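Local coordinates for protein quinoline 2-oxidoreductase large subunit (Pseudomonas putida, PDB 1T3Q) that catalyses the molybdenum-dependent hydroxylation of quinoline at carbon 2, using a molybdopterin cytosine dinucleotide cofactor, at residues H260-P263 with E264-L267. Numbering follows the deposited sequence.
Sequences HLHP and EELL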
ATOM      1  N   HIS B 260     -15.309 -10.933 -15.624  1.00 17.58           N
ATOM      2  CA  HIS B 260     -14.845 -10.972 -17.011  1.00 18.94           C
ATOM      3  C   HIS B 260     -13.545 -10.196 -17.080  1.00 20.41           C
ATOM      4  O   HIS B 260     -13.237  -9.389 -16.196  1.00 19.00           O
ATOM      5  CB  HIS B 260     -15.812 -10.282 -17.980  1.00 17.96           C
ATOM      6  CG  HIS B 260     -17.191 -10.860 -18.002  1.00 18.95           C
ATOM      7  ND1 HIS B 260     -18.216 -10.361 -17.227  1.00 18.08           N
ATOM      8  CD2 HIS B 260     -17.720 -11.880 -18.719  1.00 18.17           C
ATOM      9  CE1 HIS B 260     -19.319 -11.046 -17.469  1.00 18.33           C
ATOM     10  NE2 HIS B 260     -19.047 -11.973 -18.369  1.00 19.12           N
ATOM     11  N   LEU B 261     -12.782 -10.436 -18.136  1.00 18.57           N
ATOM     12  CA  LEU B 261     -11.553  -9.692 -18.336  1.00 19.64           C
ATOM     13  C   LEU B 261     -11.999  -8.519 -19.195  1.00 18.49           C
ATOM     14  O   LEU B 261     -12.611  -8.715 -20.246  1.00 20.41           O
ATOM     15  CB  LEU B 261     -10.518 -10.529 -19.091  1.00 18.75           C
ATOM     16  CG  LEU B 261      -9.200  -9.786 -19.322  1.00 18.83           C
ATOM     17  CD1 LEU B 261      -8.505  -9.547 -17.989  1.00 18.39           C
ATOM     18  CD2 LEU B 261      -8.301 -10.598 -20.244  1.00 19.31           C
ATOM     19  N   HIS B 262     -11.718  -7.298 -18.758  1.00 17.57           N
ATOM     20  CA  HIS B 262     -12.134  -6.130 -19.531  1.00 18.31           C
ATOM     21  C   HIS B 262     -10.973  -5.548 -20.322  1.00 16.39           C
ATOM     22  O   HIS B 262      -9.838  -5.534 -19.855  1.00 16.16           O
ATOM     23  CB  HIS B 262     -12.678  -5.030 -18.614  1.00 18.22           C
ATOM     24  CG  HIS B 262     -13.558  -5.540 -17.519  1.00 16.33           C
ATOM     25  ND1 HIS B 262     -14.740  -6.205 -17.761  1.00 16.42           N
ATOM     26  CD2 HIS B 262     -13.410  -5.510 -16.173  1.00 18.99           C
ATOM     27  CE1 HIS B 262     -15.281  -6.566 -16.611  1.00 20.01           C
ATOM     28  NE2 HIS B 262     -14.494  -6.156 -15.632  1.00 16.57           N
ATOM     29  N   PRO B 263     -11.243  -5.075 -21.543  1.00 17.12           N
ATOM     30  CA  PRO B 263     -10.164  -4.491 -22.339  1.00 17.94           C
ATOM     31  C   PRO B 263      -9.438  -3.425 -21.512  1.00 18.45           C
ATOM     32  O   PRO B 263      -8.213  -3.334 -21.534  1.00 18.46           O
ATOM     33  CB  PRO B 263     -10.909  -3.894 -23.529  1.00 17.24           C
ATOM     34  CG  PRO B 263     -12.004  -4.884 -23.749  1.00 18.25           C
ATOM     35  CD  PRO B 263     -12.485  -5.191 -22.331  1.00 17.73           C
ATOM     36  N   GLU B 264     -10.203  -2.634 -20.762  1.00 17.81           N
ATOM     37  CA  GLU B 264      -9.614  -1.571 -19.952  1.00 17.35           C
ATOM     38  C   GLU B 264      -8.603  -2.053 -18.914  1.00 17.56           C
ATOM     39  O   GLU B 264      -7.664  -1.329 -18.594  1.00 15.47           O
ATOM     40  CB  GLU B 264     -10.711  -0.742 -19.272  1.00 19.06           C
ATOM     41  CG  GLU B 264     -11.568   0.053 -20.245  1.00 19.65           C
ATOM     42  CD  GLU B 264     -12.820  -0.680 -20.690  1.00 22.71           C
ATOM     43  OE1 GLU B 264     -12.778  -1.921 -20.837  1.00 24.57           O
ATOM     44  OE2 GLU B 264     -13.849  -0.008 -20.907  1.00 23.68           O
ATOM     45  N   GLU B 265      -8.780  -3.264 -18.384  1.00 16.58           N
ATOM     46  CA  GLU B 265      -7.829  -3.780 -17.400  1.00 17.08           C
ATOM     47  C   GLU B 265      -6.468  -3.953 -18.060  1.00 17.73           C
ATOM     48  O   GLU B 265      -5.428  -3.659 -17.468  1.00 17.70           O
ATOM     49  CB  GLU B 265      -8.306  -5.123 -16.822  1.00 15.98           C
ATOM     50  CG  GLU B 265      -9.545  -4.993 -15.951  1.00 21.08           C
ATOM     51  CD  GLU B 265     -10.075  -6.332 -15.461  1.00 23.16           C
ATOM     52  OE1 GLU B 265     -10.157  -6.525 -14.227  1.00 24.90           O
ATOM     53  OE2 GLU B 265     -10.419  -7.186 -16.306  1.00 20.39           O
ATOM     54  N   LEU B 266      -6.474  -4.425 -19.301  1.00 18.92           N
ATOM     55  CA  LEU B 266      -5.223  -4.608 -20.008  1.00 18.10           C
ATOM     56  C   LEU B 266      -4.680  -3.240 -20.384  1.00 16.62           C
ATOM     57  O   LEU B 266      -3.490  -2.977 -20.230  1.00 17.21           O
ATOM     58  CB  LEU B 266      -5.432  -5.453 -21.270  1.00 19.89           C
ATOM     59  CG  LEU B 266      -5.951  -6.876 -21.042  1.00 22.12           C
ATOM     60  CD1 LEU B 266      -6.043  -7.603 -22.379  1.00 25.21           C
ATOM     61  CD2 LEU B 266      -5.024  -7.615 -20.103  1.00 23.64           C
ATOM     62  N   LEU B 267      -5.565  -2.364 -20.849  1.00 16.64           N
ATOM     63  CA  LEU B 267      -5.152  -1.033 -21.266  1.00 17.05           C
ATOM     64  C   LEU B 267      -4.443  -0.238 -20.187  1.00 17.12           C
ATOM     65  O   LEU B 267      -3.402   0.358 -20.456  1.00 18.61           O
ATOM     66  CB  LEU B 267      -6.345  -0.247 -21.810  1.00 16.53           C
ATOM     67  CG  LEU B 267      -6.853  -0.712 -23.181  1.00 18.67           C
ATOM     68  CD1 LEU B 267      -8.178  -0.046 -23.492  1.00 16.40           C
ATOM     69  CD2 LEU B 267      -5.809  -0.381 -24.264  1.00 15.86           C
TER
HETATM   70  O   HOH W   1     -12.169  -8.366 -13.919  1.00 15.71           O
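Glu265 brings its carboxylate obliquely across the CD2 corner of the His262 imidazole, with Glu265 CD 3.5 Å from His262 CD2. The two planes are 38° apart, so they are not parallel. With CG anti to its carbonyl carbon and the chain extended beyond it (chi2 176°), Glu265 reaches back past the helix start. There OE2 accepts the His262 backbone N-H at 2.8 Å and 172°, nearly straight, on the anti side of the carboxylate but somewhat out of its plane. The same oxygen lies 3.5 Å from Leu261 CD1. His262 is the N-cap of helix 263-275 and Glu265 the third residue after it, so this bond is only the glutamate half of a capping box. The other half, an N-cap side chain accepting the Glu265 N-H, is replaced by a backbone bond: Glu265 N donates to His262 O at 2.9 Å, from above the carbonyl plane. Next along the chain, Leu267 N donates to Pro263 O at 2.9 Å in the carbonyl plane, a regular helical bond. Glu265 OE1 is bound by Thr221 OG1 and by a water, the latter 2.7 Å away and hydrogen-bonded to His260 O. An alanine here would probably leave the His262 N-H without its acceptor and Thr221 OG1 without this partner, and break the water link to His260. The negative charge probably interacts favourably with the helix dipole. Leu261 CD2 and Leu266 CD1 approach to 4.3 Å, and both side chains pack on helix 226-237. His260, hydrogen-bonded through NE2 to Ala369 N, brings its side chain about 7 Å from the dioxosulfidomolybdenum ion.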